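Local atomic coordinates of glucokinase (PDB entry 6EDI), a protein that probably phosphorylates D-glucose at the expense of ATP, as a dimeric glucokinase of the actin-like ATPase superfamily. Residues A[181-184]-A[185-189]; A[141-144]-A[145-149]; A[325-328]-A[329-332]; A[164-167]-A[168-172]. One frame throughout, in Å; residues are numbered along the deposited sequence.

In the fold
From the N terminus, contact 2 (141-149) comes first, a local turn in the loop that leads from strand 137-138 to strand 152-156, the edge of the first six-stranded sheet. Contact 4 (164-172) follows at the C-terminal end of helix 157-170, which starts directly after that strand. Contact 1 (181-189) then turns the chain from edge strand 178-182 of the second six-stranded sheet into helix 187-190. Contact 3 (325-332), much later, covers about two turns of helix 317-341. The four lie in series, with none nested or crossed. Only contacts 1 and 3 touch, where Trp182 CH2 lies 4.2 Å from Ile331 CD1; contacts 2 and 3 sit on opposite sides of the chain's centre.

Contact 1 of 4, residues A[181-184]-A[185-189]; sequences MWKG and TQWDA
Lys183 turns its CG away from its own backbone N (chi1 177°) and stays extended to the tip, while Asp188 sets its CG anti to its carbonyl carbon (chi1 -67°), and the two side chains meet across the turn at about a right angle. Lys183 NZ reaches Asp188 OD1 at 2.6 Å on the syn side, 22° out of the carboxylate plane, and stands 3.0 Å from Asp188 OD2, which places the ammonium before both oxygens of the salt bridge. On the way the lysine passes the root of Trp187, its CG lying 4.0 Å from Trp187 CB. Within the span of this bridge, Gly184 to Trp187 form a type I beta turn, closed by the bond from Trp187 N to Gly184 O at 3.3 Å; the donor stands above the carbonyl plane. Water 1 donates to Gly184 O and accepts from Asp188 N, its oxygen 2.9 Å from that nitrogen, linking the turn to the start of helix 187-190. Just upstream, Met181 and Trp182 both face Phe390 in a classic beta bulge of strand 178-182. The indole of Trp187 leads away from the turn, although its CD1 lies 4.0 Å from Lys183 CE, and its NE1 donates to Lys194 O.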
# COMPACT_ATOMS: atom_id res chain seq x y z
N MET A 181 14.54 14.17 -10.54
CA MET A 181 13.99 14.31 -11.88
C MET A 181 13.17 15.60 -11.92
O MET A 181 13.35 16.43 -12.81
CB MET A 181 13.13 13.10 -12.24
CG MET A 181 13.93 11.83 -12.28
SD MET A 181 12.99 10.29 -12.48
CE MET A 181 11.95 10.73 -13.87
N TRP A 182 12.27 15.75 -10.94
CA TRP A 182 11.51 16.97 -10.77
C TRP A 182 10.94 17.10 -9.36
O TRP A 182 10.62 16.11 -8.69
CB TRP A 182 10.40 17.11 -11.81
CG TRP A 182 9.42 15.97 -11.85
CD1 TRP A 182 8.42 15.72 -10.95
CD2 TRP A 182 9.33 14.95 -12.85
NE1 TRP A 182 7.72 14.60 -11.33
CE2 TRP A 182 8.26 14.11 -12.49
CE3 TRP A 182 10.06 14.66 -14.01
CZ2 TRP A 182 7.90 12.99 -13.26
CZ3 TRP A 182 9.70 13.56 -14.78
CH2 TRP A 182 8.62 12.75 -14.41
N LYS A 183 10.84 18.34 -8.90
CA LYS A 183 10.42 18.61 -7.55
C LYS A 183 8.91 18.78 -7.56
O LYS A 183 8.36 19.47 -8.41
CB LYS A 183 11.11 19.87 -7.05
CG LYS A 183 10.70 20.33 -5.67
CD LYS A 183 11.41 21.62 -5.31
CE LYS A 183 10.69 22.33 -4.20
NZ LYS A 183 11.44 23.51 -3.67
N GLY A 184 8.24 18.13 -6.62
CA GLY A 184 6.79 18.23 -6.52
C GLY A 184 6.35 19.48 -5.78
O GLY A 184 7.10 20.06 -5.01
N THR A 185 5.10 19.87 -6.01
CA THR A 185 4.55 21.09 -5.41
C THR A 185 4.45 21.02 -3.89
O THR A 185 4.35 22.06 -3.23
CB THR A 185 3.14 21.35 -5.93
OG1 THR A 185 2.36 20.17 -5.77
CG2 THR A 185 3.16 21.72 -7.39
N GLN A 186 4.45 19.81 -3.34
CA GLN A 186 4.23 19.61 -1.92
C GLN A 186 5.52 19.42 -1.14
O GLN A 186 5.50 19.22 0.08
CB GLN A 186 3.34 18.37 -1.72
CG GLN A 186 2.63 18.30 -0.37
CD GLN A 186 1.79 17.04 -0.21
OE1 GLN A 186 2.07 16.01 -0.80
NE2 GLN A 186 0.75 17.14 0.61
N TRP A 187 6.66 19.46 -1.84
CA TRP A 187 7.94 19.21 -1.19
C TRP A 187 8.24 20.22 -0.08
O TRP A 187 8.48 19.82 1.07
CB TRP A 187 9.13 19.15 -2.18
CG TRP A 187 10.41 18.96 -1.40
CD1 TRP A 187 11.34 19.91 -1.06
CD2 TRP A 187 10.83 17.74 -0.77
NE1 TRP A 187 12.33 19.35 -0.28
CE2 TRP A 187 12.04 18.02 -0.09
CE3 TRP A 187 10.32 16.44 -0.74
CZ2 TRP A 187 12.73 17.03 0.62
CZ3 TRP A 187 11.00 15.47 -0.03
CH2 TRP A 187 12.20 15.77 0.64
N ASP A 188 8.22 21.51 -0.42
CA ASP A 188 8.58 22.57 0.53
C ASP A 188 7.72 22.56 1.78
O ASP A 188 8.20 22.79 2.88
CB ASP A 188 8.51 23.95 -0.13
CG ASP A 188 9.55 24.15 -1.22
OD1 ASP A 188 10.57 23.43 -1.21
OD2 ASP A 188 9.35 25.03 -2.08
N ALA A 189 6.43 22.28 1.61
CA ALA A 189 5.52 22.30 2.74
C ALA A 189 5.82 21.17 3.72
O ALA A 189 5.51 21.27 4.91
CB ALA A 189 4.09 22.22 2.26
O HOH W 1 7.55 22.30 -3.08

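Contact 2 of 4, residues A[141-144]-A[145-149]; sequences DYPV and ELFPK
Tyr142 and Phe147 meet where the chain folds back on itself: the methylene of Tyr142 presses against the ring of Phe147, with Tyr142 CB 3.6 Å from Phe147 CD1. Tyr142 CD2 stands over the centre of one Phe147 face, 4.1 Å above its plane. The two rings are oblique, their planes at 49° and centroids 5.3 Å apart, so CD2 leans over the phenylalanine face at a slant. Phe147 is brought there by a chi1 of -58°, which sets CG anti to its carbonyl carbon. The edge of the same ring receives Pro143 O, close to the ring plane. That oxygen points into the turn and accepts two backbone bonds: Leu146 N donates to Pro143 O at 2.9 Å, and Phe147 N donates to Pro143 O at 2.7 Å; the second donor lies in the carbonyl plane, the first well above it. The tight pair draws 143-147 into a single compact turn, in which Pro143 CB sits 4.3 Å from Leu146 CB. One step further on, Val144 O lies against Pro148, with a CA-H...O contact from Pro148 CA at 3.4 Å. Val144 starts away from the turn at CB, but Val144 CG2 lies 3.8 Å from Phe147 O. The aromatic bumps of this loop are received by the first six-stranded sheet and helix 84-98: Phe88 meets Phe147 obliquely and Tyr142 edge-to-face, Val115 of strand 110-117 touches both side chains, Leu154 of strand 152-156 touches Tyr142, and Leu107 of helix 104-107 touches Leu146.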
# COMPACT_ATOMS: atom_id res chain seq x y z
N ASP A 141 13.71 -21.08 11.51
CA ASP A 141 14.81 -22.06 11.50
C ASP A 141 16.19 -21.42 11.62
O ASP A 141 17.19 -22.12 11.77
CB ASP A 141 14.77 -22.92 10.24
CG ASP A 141 13.58 -23.87 10.21
OD1 ASP A 141 12.87 -23.97 11.23
OD2 ASP A 141 13.37 -24.52 9.16
N TYR A 142 16.24 -20.09 11.55
CA TYR A 142 17.51 -19.37 11.46
C TYR A 142 18.13 -19.14 12.83
O TYR A 142 17.40 -19.00 13.82
CB TYR A 142 17.31 -18.02 10.76
CG TYR A 142 16.96 -18.13 9.29
CD1 TYR A 142 16.98 -19.36 8.63
CD2 TYR A 142 16.63 -17.00 8.56
CE1 TYR A 142 16.66 -19.46 7.30
CE2 TYR A 142 16.31 -17.08 7.23
CZ TYR A 142 16.33 -18.32 6.60
OH TYR A 142 16.01 -18.41 5.27
N PRO A 143 19.47 -19.11 12.89
CA PRO A 143 20.27 -18.87 14.10
C PRO A 143 19.86 -17.61 14.83
O PRO A 143 20.03 -16.51 14.30
CB PRO A 143 21.67 -18.64 13.53
CG PRO A 143 21.71 -19.49 12.33
CD PRO A 143 20.33 -19.42 11.73
N VAL A 144 19.38 -17.76 16.06
CA VAL A 144 18.90 -16.63 16.83
C VAL A 144 19.99 -15.59 17.11
O VAL A 144 19.72 -14.40 17.27
CB VAL A 144 18.23 -17.13 18.13
CG1 VAL A 144 18.95 -16.59 19.37
CG2 VAL A 144 16.79 -16.77 18.11
N GLU A 145 21.24 -16.05 17.14
CA GLU A 145 22.34 -15.13 17.37
C GLU A 145 22.54 -14.19 16.18
O GLU A 145 23.06 -13.09 16.34
CB GLU A 145 23.63 -15.92 17.65
CG GLU A 145 23.50 -16.92 18.79
CD GLU A 145 24.64 -17.92 18.82
OE1 GLU A 145 24.57 -18.93 18.08
OE2 GLU A 145 25.61 -17.70 19.59
N LEU A 146 22.15 -14.64 14.99
CA LEU A 146 22.22 -13.78 13.81
C LEU A 146 20.87 -13.15 13.52
O LEU A 146 20.79 -12.08 12.90
CB LEU A 146 22.72 -14.54 12.58
CG LEU A 146 24.13 -15.10 12.73
CD1 LEU A 146 24.62 -15.75 11.44
CD2 LEU A 146 25.09 -14.00 13.17
N PHE A 147 19.80 -13.80 13.98
CA PHE A 147 18.46 -13.30 13.73
C PHE A 147 17.64 -13.26 15.00
O PHE A 147 16.87 -14.19 15.28
CB PHE A 147 17.76 -14.13 12.65
CG PHE A 147 18.52 -14.17 11.34
CD1 PHE A 147 19.49 -15.13 11.11
CD2 PHE A 147 18.27 -13.21 10.36
CE1 PHE A 147 20.20 -15.15 9.91
CE2 PHE A 147 18.97 -13.21 9.17
CZ PHE A 147 19.94 -14.19 8.94
N PRO A 148 17.80 -12.17 15.78
CA PRO A 148 17.19 -12.09 17.11
C PRO A 148 15.68 -12.19 17.05
O PRO A 148 15.05 -11.67 16.11
CB PRO A 148 17.62 -10.70 17.62
CG PRO A 148 18.89 -10.41 16.91
CD PRO A 148 18.68 -11.01 15.52
N LYS A 149 15.12 -12.88 18.04
CA LYS A 149 13.68 -13.04 18.17
C LYS A 149 13.02 -11.68 18.14
O LYS A 149 13.47 -10.76 18.80
CB LYS A 149 13.37 -13.75 19.50
CG LYS A 149 11.89 -13.71 19.89
CD LYS A 149 11.65 -14.30 21.28
CE LYS A 149 10.22 -14.05 21.76
NZ LYS A 149 9.96 -14.64 23.11

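Contact 3 of 4, residues A[325-328]-A[329-332]; sequences RLYK and NLIG
Asn329 and Arg325 lie side by side on one flank of the helix, pointing the same way, with guanidinium and amide planes 30° apart. Followed outward, Asn329 CB first rests 3.5 Å from Arg325 O, one turn back. Its chi1 of -79° puts CG beside the backbone N, and this carbon lies 3.7 Å from the same oxygen. At the tip, Asn329 ND2 comes 3.7 Å from Arg325 CG, alongside the aliphatic root of the arginine, and donates to water 2 at 2.8 Å. The water in turn gives a weak bond to Arg325 O, so a small bridge spans the amide and the turn below it, and the asparagine side chain also touches Met240, Trp275, Ala278 and Tyr250. The backbone that carries these groups is regular alpha helix within 317-341, with four successive i to i+4 bonds: from Asn329 N to Arg325 O, Leu330 N to Leu326 O, Ile331 N to Tyr327 O and Gly332 N to Lys328 O. The last of these is the most bent at the hydrogen, 142°. On another side of the helix Tyr327 and Leu330 also run side by side; Leu330 CD2 meets the ring at its edge, near the ring plane, 3.8 Å from Tyr327 CD1. Tyr327 OH is hydrogen-bonded to Asn356 ND2, which ties the tip of the ring to the region of helix 351-355, and Phe360 and Tyr359 meet its ring. Ile331 packs on Leu369 and Leu373 of helix 363-373.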
# COMPACT_ATOMS: atom_id res chain seq x y z
N ARG A 325 9.30 5.23 -25.50
CA ARG A 325 8.04 4.58 -25.15
C ARG A 325 8.16 3.78 -23.85
O ARG A 325 7.22 3.75 -23.04
CB ARG A 325 7.51 3.69 -26.29
CG ARG A 325 6.07 3.23 -26.04
CD ARG A 325 5.55 2.20 -27.03
NE ARG A 325 5.52 2.69 -28.41
CZ ARG A 325 4.57 3.45 -28.93
NH1 ARG A 325 3.55 3.85 -28.18
NH2 ARG A 325 4.65 3.83 -30.19
N LEU A 326 9.31 3.16 -23.65
CA LEU A 326 9.57 2.37 -22.45
C LEU A 326 9.38 3.21 -21.19
O LEU A 326 8.61 2.85 -20.31
CB LEU A 326 11.00 1.78 -22.46
CG LEU A 326 11.22 0.61 -21.49
CD1 LEU A 326 10.57 -0.67 -22.03
CD2 LEU A 326 12.69 0.36 -21.17
N TYR A 327 10.09 4.34 -21.13
CA TYR A 327 9.98 5.21 -19.97
C TYR A 327 8.69 6.03 -19.90
O TYR A 327 8.25 6.41 -18.82
CB TYR A 327 11.23 6.09 -19.88
CG TYR A 327 12.42 5.26 -19.51
CD1 TYR A 327 12.38 4.40 -18.42
CD2 TYR A 327 13.59 5.31 -20.26
CE1 TYR A 327 13.47 3.63 -18.07
CE2 TYR A 327 14.69 4.54 -19.93
CZ TYR A 327 14.61 3.70 -18.83
OH TYR A 327 15.69 2.94 -18.48
N LYS A 328 8.09 6.30 -21.05
CA LYS A 328 6.79 6.97 -21.03
C LYS A 328 5.79 6.09 -20.30
O LYS A 328 4.99 6.57 -19.50
CB LYS A 328 6.32 7.29 -22.45
CG LYS A 328 6.92 8.57 -23.03
CD LYS A 328 6.12 9.09 -24.23
CE LYS A 328 6.78 10.30 -24.88
NZ LYS A 328 7.26 11.29 -23.87
N ASN A 329 5.86 4.78 -20.55
CA ASN A 329 4.99 3.82 -19.89
C ASN A 329 5.39 3.44 -18.46
O ASN A 329 4.52 3.18 -17.62
CB ASN A 329 4.83 2.58 -20.77
CG ASN A 329 3.82 2.82 -21.87
OD1 ASN A 329 2.79 3.46 -21.65
ND2 ASN A 329 4.11 2.34 -23.07
N LEU A 330 6.69 3.40 -18.18
CA LEU A 330 7.13 3.29 -16.80
C LEU A 330 6.51 4.44 -15.99
O LEU A 330 5.95 4.23 -14.91
CB LEU A 330 8.65 3.34 -16.69
CG LEU A 330 9.13 3.36 -15.23
CD1 LEU A 330 8.86 2.00 -14.59
CD2 LEU A 330 10.61 3.73 -15.14
N ILE A 331 6.59 5.65 -16.53
CA ILE A 331 6.00 6.81 -15.86
C ILE A 331 4.47 6.69 -15.80
O ILE A 331 3.84 7.08 -14.80
CB ILE A 331 6.47 8.14 -16.53
CG1 ILE A 331 7.96 8.37 -16.25
CG2 ILE A 331 5.66 9.31 -16.02
CD1 ILE A 331 8.26 8.56 -14.77
N GLY A 332 3.87 6.12 -16.85
CA GLY A 332 2.43 5.86 -16.84
C GLY A 332 2.00 4.99 -15.67
O GLY A 332 0.97 5.24 -15.04
O HOH W 2 6.30 0.67 -23.73

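Contact 4 of 4, residues A[164-167]-A[168-172]; sequences GVLA and LSNAG
A Schellman motif ends helix 157-170, with Gly172 taking the positive phi that the motif calls for and which by itself favours glycine. Within the last turns the residues 164-167 bond to 168-171 by i to i+4 pairs: Leu168 N to Gly164 O, Ser169 N to Val165 O, Asn170 N to Leu166 O at 2.8 Å, nearly straight at 174°, and Ala171 N to Ala167 O at 3.0 Å, bent to 139°. The loss of straightness at the last pair fits a helix coming undone, and there Gly172 N turns back to Ser169 O at 2.9 Å. Among side chains, Leu166 and Asn170 are the main pair and cross obliquely. Asn170 ND2 lies 3.6 Å from both CG and CD1 of Leu166, a contact of amide with hydrocarbon. Leu168 folds over the carbonyl of the previous turn, its CG 3.3 Å from Gly164 O, because chi1 of -67° sets that carbon beside the backbone N. Ser169 CB packs 3.3 Å from Leu166 O, and its OG is hydrogen-bonded to Ile200 N and to Thr199 OG1. Around the helix end, helix 399-409 meets Ala167 through Leu405 and Leu168 through Ile399 and Leu402, while the Ala171 backbone is bonded to Ser65, in the loop between strands 51-58 and 67-75.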
# COMPACT_ATOMS: atom_id res chain seq x y z
N GLY A 164 16.86 0.16 1.77
CA GLY A 164 18.16 0.69 1.42
C GLY A 164 18.10 2.17 1.12
O GLY A 164 18.97 2.95 1.51
N VAL A 165 17.04 2.57 0.41
CA VAL A 165 16.83 3.98 0.09
C VAL A 165 16.68 4.76 1.37
O VAL A 165 17.27 5.83 1.53
CB VAL A 165 15.56 4.17 -0.74
CG1 VAL A 165 15.33 5.64 -1.02
CG2 VAL A 165 15.67 3.37 -2.04
N LEU A 166 15.88 4.22 2.29
CA LEU A 166 15.66 4.87 3.58
C LEU A 166 16.99 4.96 4.33
O LEU A 166 17.30 5.99 4.92
CB LEU A 166 14.67 4.07 4.41
CG LEU A 166 14.52 4.58 5.84
CD1 LEU A 166 13.95 5.99 5.83
CD2 LEU A 166 13.63 3.65 6.64
N ALA A 167 17.76 3.89 4.29
CA ALA A 167 19.05 3.86 4.98
C ALA A 167 19.94 4.98 4.45
O ALA A 167 20.55 5.71 5.24
CB ALA A 167 19.71 2.52 4.82
N LEU A 168 20.02 5.10 3.14
CA LEU A 168 20.83 6.14 2.51
C LEU A 168 20.34 7.52 2.92
O LEU A 168 21.14 8.44 3.16
CB LEU A 168 20.80 6.01 0.99
CG LEU A 168 21.47 4.79 0.37
CD1 LEU A 168 21.09 4.64 -1.10
CD2 LEU A 168 22.97 4.93 0.52
N SER A 169 19.02 7.67 2.98
CA SER A 169 18.40 8.93 3.35
C SER A 169 18.76 9.33 4.78
O SER A 169 19.22 10.44 5.02
CB SER A 169 16.88 8.82 3.20
OG SER A 169 16.28 10.07 3.42
N ASN A 170 18.53 8.42 5.73
CA ASN A 170 18.82 8.70 7.14
C ASN A 170 20.30 8.97 7.35
O ASN A 170 20.70 9.67 8.28
CB ASN A 170 18.37 7.54 8.03
CG ASN A 170 16.87 7.44 8.12
OD1 ASN A 170 16.15 8.41 7.84
ND2 ASN A 170 16.37 6.26 8.49
N ALA A 171 21.12 8.41 6.47
CA ALA A 171 22.55 8.62 6.53
C ALA A 171 22.98 10.00 6.03
O ALA A 171 24.13 10.41 6.23
CB ALA A 171 23.29 7.53 5.75
N GLY A 172 22.07 10.71 5.36
CA GLY A 172 22.36 12.04 4.85
C GLY A 172 23.06 11.98 3.50
O GLY A 172 23.60 12.97 3.02